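Local coordinates for protein VIN1 (Oscarella pearsei, PDB 6BFI) that binds actin filaments and may play a role in cell-cell adhesion as a member of the vinculin/alpha-catenin family, at residues L308-E313 and L368-A373; A316-A321 and Q358-E363; G22-F27 and T41-G46; A720-M725 and I772-K777. All blocks are in the same frame, centred on the assembly; numbering follows the deposited sequence.

The four contacts fall into two groups in two well-separated regions of a mostly helical chain with no strands. Interactions 1 and 2 both join helix 312-338, or the loop leading into it, to helix 344-375. Their centres are 13 Å apart. Interaction 2 lies between the segments of interaction 1 in sequence, as expected for a helical hairpin that runs out and back. Interaction 3 pairs helices 8-32 and 41-59, and interaction 4 pairs helices 718-745 and 763-778. Their centres are 14 Å apart, and they touch through L26 and A720 and through G22 and I723. Residues from near both chain ends therefore meet in one region, about 67 Å (interaction 1 to 3, between centres) from the other group.

Interaction 1 (L308-E313 and L368-A373); sequences LAATDE and LAERVA
R371 reaches L308 through a chain bent at chi2 (-74°) and again at chi3; the first bend sets CD 3.6 Å from L308 O. E370 extends beyond CG instead, with CG anti to the backbone N (chi1 -154°), and meets A310 and T311. The main bond is R371 NH1 to L308 O, 2.8 Å. The donor lies in the carbonyl plane, on a lone pair, and the oxygen lies close to the guanidinium plane. The N-H...O angle is 147°. CB of A310 rests 4.1 Å from R371 CD and 3.8 Å from E370 OE1. A water joins A310 and E370: A310 N donates to it at 2.7 Å, and it donates to E370 OE1 at 3.0 Å. The side chains of T311 and E370 cross at about a right angle. Their OG1 to OE2 pair, at 3.5 Å, is a weak hydrogen bond at most. E370 OE1 has a stronger partner in T314. T311 is the N-cap of helix 312-338, and the loop before it is what R371 holds. R371 also uses NE for a salt bridge to D375 and NH2 for a bond to T420 on helix 399-427. All three guanidinium nitrogens thus have acceptors. The E370 carboxylate lies beside the start of a helix, which probably favours its negative charge.

Interaction 2 (A316-A321 and Q358-E363); sequences AKLLAA and QELEQE
E363 meets K317 and L318 along most of its length. Its CB lies 3.8 Å from CD2 of L318, an apolar touch at the root of the chain. CG comes next and sits 4.1 Å from K317 CD. The chain then bends at chi2 (64°), which places CD 3.7 Å from K317 CE. At the tip, OE2 is 3.2 Å from the same K317 CE. The lysine nitrogen itself stays further off, with NZ 4.2 Å from OE2. The opposite charges are near each other but form no salt bridge, so their attraction is probably modest. K317 and E363 cross at about a right angle. The carboxylate meets the CD-CE part of the lysine. K317 is exposed, at the outer side of the contact.

The inner side is apolar. CD2 of L318 touches CD1 of L360 at 3.8 Å, besides its contact with E363. The two leucines also cross at about a right angle. CB of A321 approaches the same L360 CD1 at 4.2 Å, so CD1 of L360 lies against both L318 and A321. At the small A321 the backbones come nearer each other than at L318 and E363. The two segments run antiparallel at 162°, with axes 10.2 Å apart, as two arms of a helical hairpin.

L318 also packs on A306 of helix 289-306 and on I364 and A367 further along helix 344-375. On helix 344-375, E361 hydrogen-bonds H276 and Q279 of helix 268-283, and Q362 hydrogen-bonds E498 of helix 496-519.

Interaction 3 (G22-F27 and T41-G46); sequences GQLVLF and TPLVQG
L24 and L43 form the tight part of this contact. The two side chains slide past each other in opposite directions. CD2 of L24 lies 3.7 Å from CD2 of L43 and equally close to L43 CB. With CG anti to the carbonyl carbon (chi1 -78°), L24 brings CG to 3.8 Å from L43 CD2. Its other methyl, CD1 of L24, meets CG2 of V44 at 3.9 Å, and here the side chains cross at about a right angle. L24 thus fits against both L43 and V44. L24 and V44 are buried. V44 also packs on L88 and A92 of helix 68-97, and L24 also touches L40, in the loop just before helix 41-59.

The segments belong to helices 8-32 and 41-59, which follow each other in the chain and run antiparallel at 161°. They make a helical hairpin within the antiparallel helix bundles on which the vinculin family is built. Their axes stay 10.4 Å apart, a spacing filled by the leucines.

The other side is more open to solvent, and Q23 and F27 have less area covered there. CD2 of L43 is their common partner. It meets CB of Q23 at 3.9 Å and, more distantly, CD2 of F27 at 4.3 Å. The methyl comes to the edge of the F27 ring, near its plane, and the ring loses little surface to it. Q23, F27 and L43 are all partly exposed, and Q23 and F27 also touch a neighbouring molecule in the crystal.

Interaction 4 (A720-M725 and I772-K777); sequences ADLIRM and ILATVK
In the antiparallel pairing of helices 718-745 and 763-778, L722 and I723 pack against A774, T775 and K777. With CG anti to the backbone N (chi1 171°), L722 brings CG to 4.0 Å from A774 O. Its CD2 touches the same A774 O at 3.7 Å and CG of K777 at 3.8 Å. Its CD1 lies 4.1 Å from A774 CB. The side chains of L722 and K777 cross at about a right angle. L722 CD2 meets the lysine at CB and CG. The lysine chain then bends at chi2 (64°) and its end leads away, and its NZ binds D789 and T793 of helix 786-817.

The two short axes are 8.8 Å apart and almost exactly antiparallel (176°), nearer than in interactions 2 and 3, consistent with the small A774 at the interface. This pair is part of a helical bundle, in which helix 8-32 packs against both partners: V25 touches I723, and V21 touches T775.

I723 packs on the other part of the interface, with longer atom contacts. Its CG2 is 4.2 Å from OG1 of T775, whose hydroxyl bonds K771 O one turn earlier.

Interaction 1 (L308-E313 and L368-A373)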
loop_
_atom_site.group_PDB
_atom_site.type_symbol
_atom_site.label_atom_id
_atom_site.label_comp_id
_atom_site.label_asym_id
_atom_site.label_seq_id
_atom_site.Cartn_x
_atom_site.Cartn_y
_atom_site.Cartn_z
ATOM N N LEU A 308 2.837 25.454 -1.158
ATOM C CA LEU A 308 3.741 24.693 -0.304
ATOM C C LEU A 308 5.145 24.589 -0.890
ATOM O O LEU A 308 5.916 23.711 -0.488
ATOM C CB LEU A 308 3.177 23.292 -0.052
ATOM C CG LEU A 308 1.832 23.209 0.668
ATOM C CD1 LEU A 308 1.339 21.769 0.718
ATOM C CD2 LEU A 308 1.940 23.794 2.065
ATOM N N ALA A 309 5.495 25.464 -1.829
ATOM C CA ALA A 309 6.789 25.376 -2.486
ATOM C C ALA A 309 7.915 25.749 -1.526
ATOM O O ALA A 309 7.724 26.501 -0.567
ATOM C CB ALA A 309 6.826 26.282 -3.718
ATOM N N ALA A 310 9.105 25.209 -1.800
ATOM C CA ALA A 310 10.254 25.463 -0.937
ATOM C C ALA A 310 10.759 26.895 -1.065
ATOM O O ALA A 310 11.220 27.476 -0.076
ATOM C CB ALA A 310 11.377 24.476 -1.255
ATOM N N THR A 311 10.689 27.475 -2.262
ATOM C CA THR A 311 11.142 28.838 -2.497
ATOM C C THR A 311 10.062 29.621 -3.232
ATOM O O THR A 311 9.179 29.052 -3.877
ATOM C CB THR A 311 12.449 28.883 -3.307
ATOM O OG1 THR A 311 12.241 28.287 -4.594
ATOM C CG2 THR A 311 13.560 28.139 -2.578
ATOM N N ASP A 312 10.149 30.949 -3.124
ATOM C CA ASP A 312 9.202 31.819 -3.811
ATOM C C ASP A 312 9.360 31.766 -5.325
ATOM O O ASP A 312 8.438 32.164 -6.046
ATOM C CB ASP A 312 9.360 33.258 -3.322
ATOM C CG ASP A 312 8.873 33.449 -1.899
ATOM O OD1 ASP A 312 7.804 34.066 -1.714
ATOM O OD2 ASP A 312 9.556 32.975 -0.967
ATOM N N GLU A 313 10.500 31.284 -5.820
ATOM C CA GLU A 313 10.699 31.194 -7.262
ATOM C C GLU A 313 9.824 30.106 -7.869
ATOM O O GLU A 313 9.122 30.342 -8.859
ATOM C CB GLU A 313 12.176 30.948 -7.570
ATOM C CG GLU A 313 13.090 32.027 -7.023
ATOM C CD GLU A 313 14.471 32.001 -7.645
ATOM O OE1 GLU A 313 14.938 30.904 -8.020
ATOM O OE2 GLU A 313 15.086 33.083 -7.767
ATOM N N LEU A 368 8.239 19.313 -5.674
ATOM C CA LEU A 368 8.348 18.285 -4.641
ATOM C C LEU A 368 9.797 17.853 -4.443
ATOM O O LEU A 368 10.262 17.708 -3.304
ATOM C CB LEU A 368 7.467 17.085 -4.989
ATOM C CG LEU A 368 6.067 17.102 -4.373
ATOM C CD1 LEU A 368 5.286 18.328 -4.825
ATOM C CD2 LEU A 368 5.317 15.821 -4.712
ATOM N N ALA A 369 10.530 17.653 -5.543
ATOM C CA ALA A 369 11.944 17.317 -5.429
ATOM C C ALA A 369 12.729 18.422 -4.734
ATOM O O ALA A 369 13.727 18.145 -4.059
ATOM C CB ALA A 369 12.534 17.035 -6.810
ATOM N N GLU A 370 12.292 19.676 -4.879
ATOM C CA GLU A 370 12.969 20.776 -4.201
ATOM C C GLU A 370 12.679 20.761 -2.706
ATOM O O GLU A 370 13.588 20.961 -1.888
ATOM C CB GLU A 370 12.551 22.109 -4.822
ATOM C CG GLU A 370 13.582 23.214 -4.664
ATOM C CD GLU A 370 13.060 24.570 -5.098
ATOM O OE1 GLU A 370 11.840 24.807 -4.968
ATOM O OE2 GLU A 370 13.868 25.399 -5.567
ATOM N N ARG A 371 11.418 20.527 -2.328
ATOM C CA ARG A 371 11.088 20.364 -0.915
ATOM C C ARG A 371 11.912 19.250 -0.287
ATOM O O ARG A 371 12.421 19.398 0.830
ATOM C CB ARG A 371 9.596 20.079 -0.747
ATOM C CG ARG A 371 8.727 21.322 -0.627
ATOM C CD ARG A 371 8.880 21.985 0.736
ATOM N NE ARG A 371 8.386 21.138 1.817
ATOM C CZ ARG A 371 7.130 21.134 2.255
ATOM N NH1 ARG A 371 6.231 21.939 1.703
ATOM N NH2 ARG A 371 6.772 20.325 3.246
ATOM N N VAL A 372 12.064 18.128 -0.994
ATOM C CA VAL A 372 12.871 17.036 -0.458
ATOM C C VAL A 372 14.336 17.450 -0.357
ATOM O O VAL A 372 15.006 17.169 0.645
ATOM C CB VAL A 372 12.692 15.772 -1.313
ATOM C CG1 VAL A 372 13.643 14.679 -0.856
ATOM C CG2 VAL A 372 11.255 15.302 -1.234
ATOM N N ALA A 373 14.853 18.132 -1.384
ATOM C CA ALA A 373 16.244 18.572 -1.352
ATOM C C ALA A 373 16.512 19.523 -0.191
ATOM O O ALA A 373 17.627 19.551 0.342
ATOM C CB ALA A 373 16.620 19.237 -2.674
HETATM O O HOH W 1 9.422 23.479 -3.894
#

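Interaction 2 (A316-A321 and Q358-E363)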
loop_
_atom_site.group_PDB
_atom_site.type_symbol
_atom_site.label_atom_id
_atom_site.label_comp_id
_atom_site.label_asym_id
_atom_site.label_seq_id
_atom_site.Cartn_x
_atom_site.Cartn_y
_atom_site.Cartn_z
ATOM N N ALA A 316 6.084 31.324 -7.537
ATOM C CA ALA A 316 5.664 32.254 -8.580
ATOM C C ALA A 316 5.680 31.607 -9.959
ATOM O O ALA A 316 4.920 32.016 -10.843
ATOM C CB ALA A 316 6.557 33.495 -8.564
ATOM N N LYS A 317 6.535 30.601 -10.163
ATOM C CA LYS A 317 6.575 29.911 -11.449
ATOM C C LYS A 317 5.355 29.015 -11.629
ATOM O O LYS A 317 4.712 29.025 -12.687
ATOM C CB LYS A 317 7.868 29.102 -11.565
ATOM C CG LYS A 317 8.090 28.461 -12.925
ATOM C CD LYS A 317 9.500 27.900 -13.039
ATOM C CE LYS A 317 9.798 27.435 -14.456
ATOM N NZ LYS A 317 9.650 28.534 -15.449
ATOM N N LEU A 318 5.024 28.230 -10.600
ATOM C CA LEU A 318 3.821 27.403 -10.655
ATOM C C LEU A 318 2.574 28.261 -10.831
ATOM O O LEU A 318 1.680 27.918 -11.615
ATOM C CB LEU A 318 3.713 26.549 -9.392
ATOM C CG LEU A 318 4.634 25.332 -9.310
ATOM C CD1 LEU A 318 4.700 24.792 -7.887
ATOM C CD2 LEU A 318 4.155 24.255 -10.271
ATOM N N LEU A 319 2.503 29.388 -10.117
ATOM C CA LEU A 319 1.371 30.292 -10.293
ATOM C C LEU A 319 1.351 30.891 -11.695
ATOM O O LEU A 319 0.275 31.097 -12.273
ATOM C CB LEU A 319 1.410 31.390 -9.231
ATOM C CG LEU A 319 1.217 30.905 -7.793
ATOM C CD1 LEU A 319 1.375 32.049 -6.806
ATOM C CD2 LEU A 319 -0.143 30.240 -7.634
ATOM N N ALA A 320 2.528 31.167 -12.263
ATOM C CA ALA A 320 2.588 31.684 -13.628
ATOM C C ALA A 320 2.030 30.672 -14.620
ATOM O O ALA A 320 1.234 31.021 -15.501
ATOM C CB ALA A 320 4.027 32.058 -13.986
ATOM N N ALA A 321 2.438 29.407 -14.491
ATOM C CA ALA A 321 1.900 28.369 -15.366
ATOM C C ALA A 321 0.397 28.215 -15.172
ATOM O O ALA A 321 -0.344 28.001 -16.140
ATOM C CB ALA A 321 2.616 27.043 -15.111
ATOM N N GLN A 358 1.355 19.250 -19.355
ATOM C CA GLN A 358 2.522 18.415 -19.086
ATOM C C GLN A 358 3.623 19.205 -18.386
ATOM O O GLN A 358 4.252 18.707 -17.444
ATOM C CB GLN A 358 3.052 17.808 -20.382
ATOM C CG GLN A 358 2.519 16.427 -20.684
ATOM C CD GLN A 358 3.366 15.696 -21.702
ATOM O OE1 GLN A 358 4.062 16.314 -22.508
ATOM N NE2 GLN A 358 3.320 14.368 -21.667
ATOM N N GLU A 359 3.873 20.439 -18.834
ATOM C CA GLU A 359 4.913 21.248 -18.203
ATOM C C GLU A 359 4.539 21.615 -16.771
ATOM O O GLU A 359 5.410 21.682 -15.894
ATOM C CB GLU A 359 5.180 22.502 -19.035
ATOM C CG GLU A 359 5.835 22.210 -20.376
ATOM C CD GLU A 359 5.971 23.443 -21.257
ATOM O OE1 GLU A 359 5.688 24.562 -20.780
ATOM O OE2 GLU A 359 6.362 23.287 -22.432
ATOM N N LEU A 360 3.251 21.853 -16.514
ATOM C CA LEU A 360 2.810 22.102 -15.145
ATOM C C LEU A 360 3.035 20.877 -14.268
ATOM O O LEU A 360 3.508 20.996 -13.130
ATOM C CB LEU A 360 1.339 22.516 -15.127
ATOM C CG LEU A 360 0.706 22.685 -13.743
ATOM C CD1 LEU A 360 1.476 23.706 -12.913
ATOM C CD2 LEU A 360 -0.753 23.086 -13.862
ATOM N N GLU A 361 2.703 19.689 -14.784
ATOM C CA GLU A 361 2.986 18.460 -14.046
ATOM C C GLU A 361 4.474 18.335 -13.735
ATOM O O GLU A 361 4.859 18.006 -12.602
ATOM C CB GLU A 361 2.496 17.254 -14.848
ATOM C CG GLU A 361 2.785 15.907 -14.214
ATOM C CD GLU A 361 2.294 14.745 -15.062
ATOM O OE1 GLU A 361 1.692 14.996 -16.127
ATOM O OE2 GLU A 361 2.510 13.581 -14.661
ATOM N N GLN A 362 5.325 18.617 -14.724
ATOM C CA GLN A 362 6.764 18.497 -14.512
ATOM C C GLN A 362 7.252 19.486 -13.461
ATOM O O GLN A 362 8.111 19.151 -12.637
ATOM C CB GLN A 362 7.513 18.698 -15.828
ATOM C CG GLN A 362 9.002 18.384 -15.740
ATOM C CD GLN A 362 9.271 16.943 -15.331
ATOM O OE1 GLN A 362 8.501 16.039 -15.653
ATOM N NE2 GLN A 362 10.365 16.727 -14.613
ATOM N N GLU A 363 6.715 20.710 -13.470
ATOM C CA GLU A 363 7.126 21.687 -12.467
ATOM C C GLU A 363 6.613 21.315 -11.081
ATOM O O GLU A 363 7.247 21.659 -10.076
ATOM C CB GLU A 363 6.645 23.084 -12.859
ATOM C CG GLU A 363 7.748 24.141 -12.898
ATOM C CD GLU A 363 8.802 23.865 -13.962
ATOM O OE1 GLU A 363 9.701 23.030 -13.721
ATOM O OE2 GLU A 363 8.730 24.484 -15.045
#

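Interaction 3 (G22-F27 and T41-G46)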
loop_
_atom_site.group_PDB
_atom_site.type_symbol
_atom_site.label_atom_id
_atom_site.label_comp_id
_atom_site.label_asym_id
_atom_site.label_seq_id
_atom_site.Cartn_x
_atom_site.Cartn_y
_atom_site.Cartn_z
ATOM N N GLY A 22 -22.040 -27.585 -6.674
ATOM C CA GLY A 22 -22.265 -26.898 -7.933
ATOM C C GLY A 22 -22.429 -27.859 -9.091
ATOM O O GLY A 22 -23.292 -27.667 -9.952
ATOM N N GLN A 23 -21.618 -28.922 -9.120
ATOM C CA GLN A 23 -21.780 -29.926 -10.165
ATOM C C GLN A 23 -23.106 -30.665 -10.039
ATOM O O GLN A 23 -23.674 -31.088 -11.053
ATOM C CB GLN A 23 -20.614 -30.911 -10.144
ATOM C CG GLN A 23 -19.329 -30.346 -10.726
ATOM C CD GLN A 23 -18.404 -31.427 -11.244
ATOM O OE1 GLN A 23 -18.543 -32.600 -10.895
ATOM N NE2 GLN A 23 -17.458 -31.039 -12.092
ATOM N N LEU A 24 -23.617 -30.832 -8.815
ATOM C CA LEU A 24 -24.948 -31.413 -8.655
ATOM C C LEU A 24 -26.012 -30.527 -9.289
ATOM O O LEU A 24 -26.909 -31.018 -9.987
ATOM C CB LEU A 24 -25.256 -31.641 -7.175
ATOM C CG LEU A 24 -24.609 -32.865 -6.530
ATOM C CD1 LEU A 24 -24.901 -32.899 -5.036
ATOM C CD2 LEU A 24 -25.104 -34.133 -7.210
ATOM N N VAL A 25 -25.925 -29.214 -9.063
ATOM C CA VAL A 25 -26.874 -28.299 -9.696
ATOM C C VAL A 25 -26.732 -28.345 -11.214
ATOM O O VAL A 25 -27.731 -28.362 -11.948
ATOM C CB VAL A 25 -26.685 -26.873 -9.147
ATOM C CG1 VAL A 25 -27.599 -25.897 -9.875
ATOM C CG2 VAL A 25 -26.954 -26.844 -7.650
ATOM N N LEU A 26 -25.490 -28.380 -11.709
ATOM C CA LEU A 26 -25.265 -28.411 -13.151
ATOM C C LEU A 26 -25.846 -29.673 -13.780
ATOM O O LEU A 26 -26.414 -29.622 -14.876
ATOM C CB LEU A 26 -23.769 -28.306 -13.453
ATOM C CG LEU A 26 -23.023 -27.032 -13.044
ATOM C CD1 LEU A 26 -21.527 -27.188 -13.290
ATOM C CD2 LEU A 26 -23.563 -25.824 -13.787
ATOM N N PHE A 27 -25.703 -30.818 -13.107
ATOM C CA PHE A 27 -26.295 -32.054 -13.610
ATOM C C PHE A 27 -27.815 -31.988 -13.581
ATOM O O PHE A 27 -28.480 -32.429 -14.530
ATOM C CB PHE A 27 -25.806 -33.245 -12.785
ATOM C CG PHE A 27 -24.510 -33.828 -13.263
ATOM C CD1 PHE A 27 -24.294 -34.074 -14.607
ATOM C CD2 PHE A 27 -23.504 -34.137 -12.361
ATOM C CE1 PHE A 27 -23.098 -34.618 -15.043
ATOM C CE2 PHE A 27 -22.306 -34.677 -12.790
ATOM C CZ PHE A 27 -22.103 -34.917 -14.131
ATOM N N THR A 41 -26.346 -40.136 -7.433
ATOM C CA THR A 41 -26.010 -40.909 -6.239
ATOM C C THR A 41 -24.524 -40.892 -5.895
ATOM O O THR A 41 -24.196 -40.693 -4.712
ATOM C CB THR A 41 -26.529 -42.344 -6.396
ATOM O OG1 THR A 41 -27.958 -42.328 -6.500
ATOM C CG2 THR A 41 -26.123 -43.196 -5.200
ATOM N N PRO A 42 -23.586 -41.094 -6.831
ATOM C CA PRO A 42 -22.167 -41.080 -6.425
ATOM C C PRO A 42 -21.709 -39.745 -5.859
ATOM O O PRO A 42 -21.041 -39.711 -4.815
ATOM C CB PRO A 42 -21.432 -41.442 -7.725
ATOM C CG PRO A 42 -22.380 -41.079 -8.815
ATOM C CD PRO A 42 -23.732 -41.397 -8.268
ATOM N N LEU A 43 -22.053 -38.639 -6.521
ATOM C CA LEU A 43 -21.648 -37.322 -6.037
ATOM C C LEU A 43 -22.238 -37.034 -4.661
ATOM O O LEU A 43 -21.552 -36.502 -3.775
ATOM C CB LEU A 43 -22.073 -36.254 -7.044
ATOM C CG LEU A 43 -21.094 -35.123 -7.356
ATOM C CD1 LEU A 43 -19.734 -35.683 -7.738
ATOM C CD2 LEU A 43 -21.644 -34.251 -8.474
ATOM N N VAL A 44 -23.509 -37.392 -4.462
ATOM C CA VAL A 44 -24.149 -37.196 -3.165
ATOM C C VAL A 44 -23.477 -38.057 -2.103
ATOM O O VAL A 44 -23.325 -37.638 -0.949
ATOM C CB VAL A 44 -25.658 -37.488 -3.270
ATOM C CG1 VAL A 44 -26.287 -37.563 -1.891
ATOM C CG2 VAL A 44 -26.342 -36.419 -4.111
ATOM N N GLN A 45 -23.056 -39.268 -2.473
ATOM C CA GLN A 45 -22.319 -40.107 -1.533
ATOM C C GLN A 45 -20.990 -39.468 -1.150
ATOM O O GLN A 45 -20.584 -39.514 0.016
ATOM C CB GLN A 45 -22.092 -41.497 -2.128
ATOM C CG GLN A 45 -23.302 -42.411 -2.053
ATOM C CD GLN A 45 -23.018 -43.798 -2.598
ATOM O OE1 GLN A 45 -22.126 -43.980 -3.428
ATOM N NE2 GLN A 45 -23.773 -44.786 -2.128
ATOM N N GLY A 46 -20.298 -38.865 -2.120
ATOM C CA GLY A 46 -19.046 -38.194 -1.808
ATOM C C GLY A 46 -19.236 -37.033 -0.850
ATOM O O GLY A 46 -18.542 -36.928 0.169
#

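Interaction 4 (A720-M725 and I772-K777)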
loop_
_atom_site.group_PDB
_atom_site.type_symbol
_atom_site.label_atom_id
_atom_site.label_comp_id
_atom_site.label_asym_id
_atom_site.label_seq_id
_atom_site.Cartn_x
_atom_site.Cartn_y
_atom_site.Cartn_z
ATOM N N ALA A 720 -27.460 -22.852 -13.060
ATOM C CA ALA A 720 -26.340 -23.461 -13.769
ATOM C C ALA A 720 -25.547 -22.418 -14.543
ATOM O O ALA A 720 -24.313 -22.483 -14.601
ATOM C CB ALA A 720 -26.840 -24.557 -14.707
ATOM N N ASP A 721 -26.239 -21.447 -15.145
ATOM C CA ASP A 721 -25.546 -20.368 -15.840
ATOM C C ASP A 721 -24.728 -19.529 -14.868
ATOM O O ASP A 721 -23.635 -19.058 -15.207
ATOM C CB ASP A 721 -26.555 -19.502 -16.596
ATOM C CG ASP A 721 -27.284 -20.270 -17.686
ATOM O OD1 ASP A 721 -26.690 -21.216 -18.240
ATOM O OD2 ASP A 721 -28.451 -19.933 -17.982
ATOM N N LEU A 722 -25.232 -19.342 -13.645
ATOM C CA LEU A 722 -24.487 -18.588 -12.643
ATOM C C LEU A 722 -23.218 -19.324 -12.231
ATOM O O LEU A 722 -22.130 -18.736 -12.195
ATOM C CB LEU A 722 -25.376 -18.311 -11.428
ATOM C CG LEU A 722 -24.696 -17.719 -10.190
ATOM C CD1 LEU A 722 -23.893 -16.471 -10.539
ATOM C CD2 LEU A 722 -25.724 -17.413 -9.111
ATOM N N ILE A 723 -23.337 -20.616 -11.922
ATOM C CA ILE A 723 -22.177 -21.382 -11.470
ATOM C C ILE A 723 -21.143 -21.493 -12.585
ATOM O O ILE A 723 -19.953 -21.200 -12.388
ATOM C CB ILE A 723 -22.620 -22.770 -10.972
ATOM C CG1 ILE A 723 -23.563 -22.625 -9.776
ATOM C CG2 ILE A 723 -21.413 -23.621 -10.623
ATOM C CD1 ILE A 723 -24.126 -23.939 -9.276
ATOM N N ARG A 724 -21.585 -21.916 -13.772
ATOM C CA ARG A 724 -20.680 -22.041 -14.910
ATOM C C ARG A 724 -20.020 -20.709 -15.239
ATOM O O ARG A 724 -18.820 -20.658 -15.536
ATOM C CB ARG A 724 -21.446 -22.574 -16.122
ATOM C CG ARG A 724 -20.649 -22.596 -17.410
ATOM C CD ARG A 724 -21.502 -23.097 -18.563
ATOM N NE ARG A 724 -22.731 -22.322 -18.705
ATOM C CZ ARG A 724 -22.820 -21.183 -19.383
ATOM N NH1 ARG A 724 -21.748 -20.681 -19.983
ATOM N NH2 ARG A 724 -23.979 -20.542 -19.461
ATOM N N MET A 725 -20.786 -19.618 -15.180
ATOM C CA MET A 725 -20.218 -18.303 -15.456
ATOM C C MET A 725 -19.158 -17.936 -14.423
ATOM O O MET A 725 -18.115 -17.367 -14.768
ATOM C CB MET A 725 -21.324 -17.252 -15.492
ATOM C CG MET A 725 -20.853 -15.893 -15.967
ATOM S SD MET A 725 -20.009 -16.004 -17.556
ATOM C CE MET A 725 -21.330 -16.605 -18.602
ATOM N N ILE A 772 -17.146 -20.123 -4.812
ATOM C CA ILE A 772 -17.889 -20.600 -3.647
ATOM C C ILE A 772 -19.158 -19.777 -3.446
ATOM O O ILE A 772 -20.255 -20.323 -3.268
ATOM C CB ILE A 772 -16.995 -20.579 -2.394
ATOM C CG1 ILE A 772 -15.830 -21.558 -2.555
ATOM C CG2 ILE A 772 -17.810 -20.910 -1.154
ATOM C CD1 ILE A 772 -14.861 -21.556 -1.393
ATOM N N LEU A 773 -19.030 -18.449 -3.484
ATOM C CA LEU A 773 -20.165 -17.583 -3.185
ATOM C C LEU A 773 -21.225 -17.641 -4.275
ATOM O O LEU A 773 -22.420 -17.513 -3.982
ATOM C CB LEU A 773 -19.686 -16.146 -2.977
ATOM C CG LEU A 773 -18.813 -15.917 -1.737
ATOM C CD1 LEU A 773 -18.235 -14.506 -1.725
ATOM C CD2 LEU A 773 -19.592 -16.195 -0.467
ATOM N N ALA A 774 -20.814 -17.823 -5.533
ATOM C CA ALA A 774 -21.787 -18.016 -6.601
ATOM C C ALA A 774 -22.505 -19.350 -6.454
ATOM O O ALA A 774 -23.707 -19.447 -6.728
ATOM C CB ALA A 774 -21.101 -17.925 -7.960
ATOM N N THR A 775 -21.786 -20.395 -6.028
ATOM C CA THR A 775 -22.445 -21.673 -5.772
ATOM C C THR A 775 -23.443 -21.557 -4.627
ATOM O O THR A 775 -24.511 -22.180 -4.659
ATOM C CB THR A 775 -21.406 -22.755 -5.476
ATOM O OG1 THR A 775 -20.496 -22.859 -6.577
ATOM C CG2 THR A 775 -22.081 -24.103 -5.260
ATOM N N VAL A 776 -23.120 -20.754 -3.611
ATOM C CA VAL A 776 -24.049 -20.550 -2.502
ATOM C C VAL A 776 -25.263 -19.751 -2.961
ATOM O O VAL A 776 -26.403 -20.061 -2.591
ATOM C CB VAL A 776 -23.329 -19.869 -1.322
ATOM C CG1 VAL A 776 -24.317 -19.523 -0.216
ATOM C CG2 VAL A 776 -22.236 -20.769 -0.788
ATOM N N LYS A 777 -25.041 -18.719 -3.779
ATOM C CA LYS A 777 -26.148 -17.901 -4.269
ATOM C C LYS A 777 -27.082 -18.705 -5.164
ATOM O O LYS A 777 -28.306 -18.536 -5.108
ATOM C CB LYS A 777 -25.601 -16.684 -5.018
ATOM C CG LYS A 777 -26.642 -15.900 -5.804
ATOM C CD LYS A 777 -27.692 -15.287 -4.895
ATOM C CE LYS A 777 -28.738 -14.535 -5.703
ATOM N NZ LYS A 777 -29.775 -13.918 -4.831
#